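Local coordinates for type-2 ice-structuring protein (Brachyopsis rostratus, PDB 2ZIB) that binds to ice crystals and stops their growth, keeping fish blood from freezing in subzero sea water without needing calcium, at residues A62-I67 with A122-I127. Residues are numbered along the deposited sequence; the frame is centred on the assembly and turned at random.
Sequences AGIVWI and ASHASI
The imidazole of His124 turns an edge to the indole of Trp66 and a face to Ile64. It meets Trp66 edge to face, the centroids of the imidazole and the five-membered indole ring 5.2 Å apart and the planes at 76°, with His124 CD2 over the indole near CE2 and CZ2. His124 CB also lies over the indole face, 4.0 Å from the centroid of its five-membered ring in a CH-pi contact. Ile64 CG2, anti to the backbone N of Ile64, is thereby carried over one face of the imidazole, 3.5 Å from the ring centroid in a second CH-pi contact. The indole N-H points to the main chain: Trp66 NE1 bonds Ala122 O at 3.1 Å, nearly in the ring plane but bent (136° at the hydrogen), the donor lying above the carbonyl plane. NE1 also donates to Met29 O, its stronger partner, and Trp31 adds an edge-to-face contact with the indole. Beside these rings, strands 65-67 and 124-131 pair in parallel sense in the C-type lectin fold, strongly twisted, the axes of 65-67 and 124-127 at 46°. Trp66 N donates to Ala125 O at 2.9 Å, whereas the return bond from Ile127 N to Trp66 O is weak. The side chains of Ile67 and Ile127 run alongside each other in the same direction, their CG2 methyls 3.7 Å apart. Just before strand 65-67, a water bridges the segments, donating to Ile64 O and accepting from Ala125 N, with a weak contact to His124 ND1. The indole N-H is thus shared between two carbonyls, while between these segments carbon contacts place the imidazole.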
ATOM      1  N   ALA A  62      -7.769  -6.603   6.864  1.00 17.86           N
ATOM      2  CA  ALA A  62      -9.109  -7.139   7.129  1.00 19.39           C
ATOM      3  C   ALA A  62     -10.168  -6.768   6.126  1.00 19.43           C
ATOM      4  O   ALA A  62     -11.340  -7.074   6.347  1.00 21.14           O
ATOM      5  CB  ALA A  62      -9.567  -6.752   8.530  1.00 21.19           C
ATOM      6  N   GLY A  63      -9.803  -6.107   5.053  1.00 16.28           N
ATOM      7  CA  GLY A  63     -10.753  -5.643   3.998  1.00 14.61           C
ATOM      8  C   GLY A  63     -10.018  -4.768   2.969  1.00 12.49           C
ATOM      9  O   GLY A  63      -8.787  -4.905   2.789  1.00 13.65           O
ATOM     10  N   ILE A  64     -10.744  -3.872   2.305  1.00  9.48           N
ATOM     11  CA  ILE A  64     -10.087  -2.883   1.406  1.00  8.33           C
ATOM     12  C   ILE A  64      -9.042  -2.105   2.193  1.00  7.68           C
ATOM     13  O   ILE A  64      -9.287  -1.651   3.324  1.00  8.81           O
ATOM     14  CB  ILE A  64     -11.130  -1.875   0.888  1.00  7.41           C
ATOM     15  CG1 ILE A  64     -12.116  -2.570  -0.055  1.00  9.60           C
ATOM     16  CG2 ILE A  64     -10.418  -0.723   0.168  1.00  8.67           C
ATOM     17  CD1 ILE A  64     -13.321  -1.716  -0.383  1.00 11.28           C
ATOM     18  N   VAL A  65      -7.868  -1.909   1.589  1.00  7.38           N
ATOM     19  CA  VAL A  65      -6.847  -1.044   2.213  1.00  7.03           C
ATOM     20  C   VAL A  65      -6.195  -0.184   1.157  1.00  6.48           C
ATOM     21  O   VAL A  65      -5.868  -0.639   0.048  1.00  6.87           O
ATOM     22  CB  VAL A  65      -5.713  -1.831   2.971  1.00  8.91           C
ATOM     23  CG1 VAL A  65      -6.233  -2.402   4.270  1.00  9.87           C
ATOM     24  CG2 VAL A  65      -5.004  -2.881   2.090  1.00  8.87           C
ATOM     25  N   TRP A  66      -5.983   1.077   1.506  1.00  5.79           N
ATOM     26  CA  TRP A  66      -5.086   1.915   0.711  1.00  5.89           C
ATOM     27  C   TRP A  66      -3.648   1.403   0.746  1.00  6.08           C
ATOM     28  O   TRP A  66      -3.169   1.017   1.803  1.00  6.47           O
ATOM     29  CB  TRP A  66      -5.123   3.350   1.224  1.00  6.35           C
ATOM     30  CG  TRP A  66      -6.370   4.108   0.991  1.00  5.70           C
ATOM     31  CD1 TRP A  66      -7.084   4.834   1.933  1.00  7.45           C
ATOM     32  CD2 TRP A  66      -7.024   4.357  -0.277  1.00  4.91           C
ATOM     33  NE1 TRP A  66      -8.112   5.514   1.329  1.00  6.35           N
ATOM     34  CE2 TRP A  66      -8.069   5.298  -0.032  1.00  5.85           C
ATOM     35  CE3 TRP A  66      -6.756   3.981  -1.615  1.00  5.72           C
ATOM     36  CZ2 TRP A  66      -8.895   5.781  -1.065  1.00  6.85           C
ATOM     37  CZ3 TRP A  66      -7.593   4.449  -2.629  1.00  6.14           C
ATOM     38  CH2 TRP A  66      -8.646   5.355  -2.346  1.00  6.68           C
ATOM     39  N   ILE A  67      -3.009   1.397  -0.419  1.00  5.73           N
ATOM     40  CA  ILE A  67      -1.554   1.150  -0.534  1.00  6.66           C
ATOM     41  C   ILE A  67      -0.918   2.313  -1.275  1.00  6.47           C
ATOM     42  O   ILE A  67      -1.620   3.269  -1.654  1.00  6.50           O
ATOM     43  CB  ILE A  67      -1.263  -0.245  -1.136  1.00  6.70           C
ATOM     44  CG1 ILE A  67      -1.935  -0.417  -2.517  1.00  7.66           C
ATOM     45  CG2 ILE A  67      -1.708  -1.337  -0.118  1.00  8.47           C
ATOM     46  CD1 ILE A  67      -1.518  -1.695  -3.236  1.00  8.49           C
ATOM     47  N   ALA A 122     -11.911   8.512  -0.889  1.00  6.97           N
ATOM     48  CA  ALA A 122     -12.612   7.401  -0.242  1.00  6.99           C
ATOM     49  C   ALA A 122     -11.943   7.064   1.102  1.00  7.85           C
ATOM     50  O   ALA A 122     -10.708   7.147   1.247  1.00  7.58           O
ATOM     51  CB  ALA A 122     -12.640   6.147  -1.157  1.00  8.09           C
ATOM     52  N   SER A 123     -12.750   6.637   2.066  1.00  9.12           N
ATOM     53  CA  SER A 123     -12.292   6.410   3.409  1.00  8.88           C
ATOM     54  C   SER A 123     -12.062   4.941   3.660  1.00  8.56           C
ATOM     55  O   SER A 123     -13.012   4.168   3.703  1.00  9.17           O
ATOM     56  CB  SER A 123     -13.374   6.925   4.351  1.00 11.71           C
ATOM     57  OG  SER A 123     -12.844   6.866   5.661  1.00 15.31           O
ATOM     58  N   HIS A 124     -10.809   4.529   3.809  1.00  7.98           N
ATOM     59  CA  HIS A 124     -10.444   3.128   3.968  1.00  7.57           C
ATOM     60  C   HIS A 124      -9.328   2.967   4.964  1.00  7.60           C
ATOM     61  O   HIS A 124      -8.521   3.896   5.188  1.00  7.47           O
ATOM     62  CB  HIS A 124     -10.004   2.518   2.615  1.00  7.78           C
ATOM     63  CG  HIS A 124     -11.086   2.497   1.585  1.00  7.21           C
ATOM     64  ND1 HIS A 124     -12.232   1.727   1.715  1.00  8.53           N
ATOM     65  CD2 HIS A 124     -11.194   3.126   0.382  1.00  8.60           C
ATOM     66  CE1 HIS A 124     -12.973   1.892   0.632  1.00  9.65           C
ATOM     67  NE2 HIS A 124     -12.357   2.712  -0.196  1.00  9.63           N
ATOM     68  N   ALA A 125      -9.264   1.783   5.571  1.00  7.18           N
ATOM     69  CA  ALA A 125      -8.082   1.358   6.317  1.00  6.53           C
ATOM     70  C   ALA A 125      -6.865   1.359   5.375  1.00  7.00           C
ATOM     71  O   ALA A 125      -7.010   1.526   4.148  1.00  7.10           O
ATOM     72  CB  ALA A 125      -8.345  -0.044   6.921  1.00  8.29           C
ATOM     73  N   SER A 126      -5.670   1.153   5.949  1.00  6.76           N
ATOM     74  CA  SER A 126      -4.466   1.265   5.137  1.00  7.01           C
ATOM     75  C   SER A 126      -3.372   0.424   5.728  1.00  6.87           C
ATOM     76  O   SER A 126      -3.460  -0.070   6.864  1.00  7.44           O
ATOM     77  CB  SER A 126      -4.071   2.740   5.027  1.00  6.90           C
ATOM     78  OG  SER A 126      -3.876   3.330   6.333  1.00  7.13           O
ATOM     79  N   ILE A 127      -2.285   0.327   4.993  1.00  6.53           N
ATOM     80  CA  ILE A 127      -1.098  -0.409   5.445  1.00  6.36           C
ATOM     81  C   ILE A 127       0.140   0.397   5.135  1.00  5.46           C
ATOM     82  O   ILE A 127       0.326   0.890   3.995  1.00  6.46           O
ATOM     83  CB  ILE A 127      -1.034  -1.842   4.894  1.00  8.57           C
ATOM     84  CG1 ILE A 127       0.128  -2.632   5.485  1.00 12.68           C
ATOM     85  CG2 ILE A 127      -1.105  -1.855   3.446  1.00 10.73           C
ATOM     86  CD1 ILE A 127      -0.316  -3.922   6.231  1.00 18.54           C
TER
HETATM   87  O   HOH W   1     -11.165  -0.090   4.453  1.00 12.58           O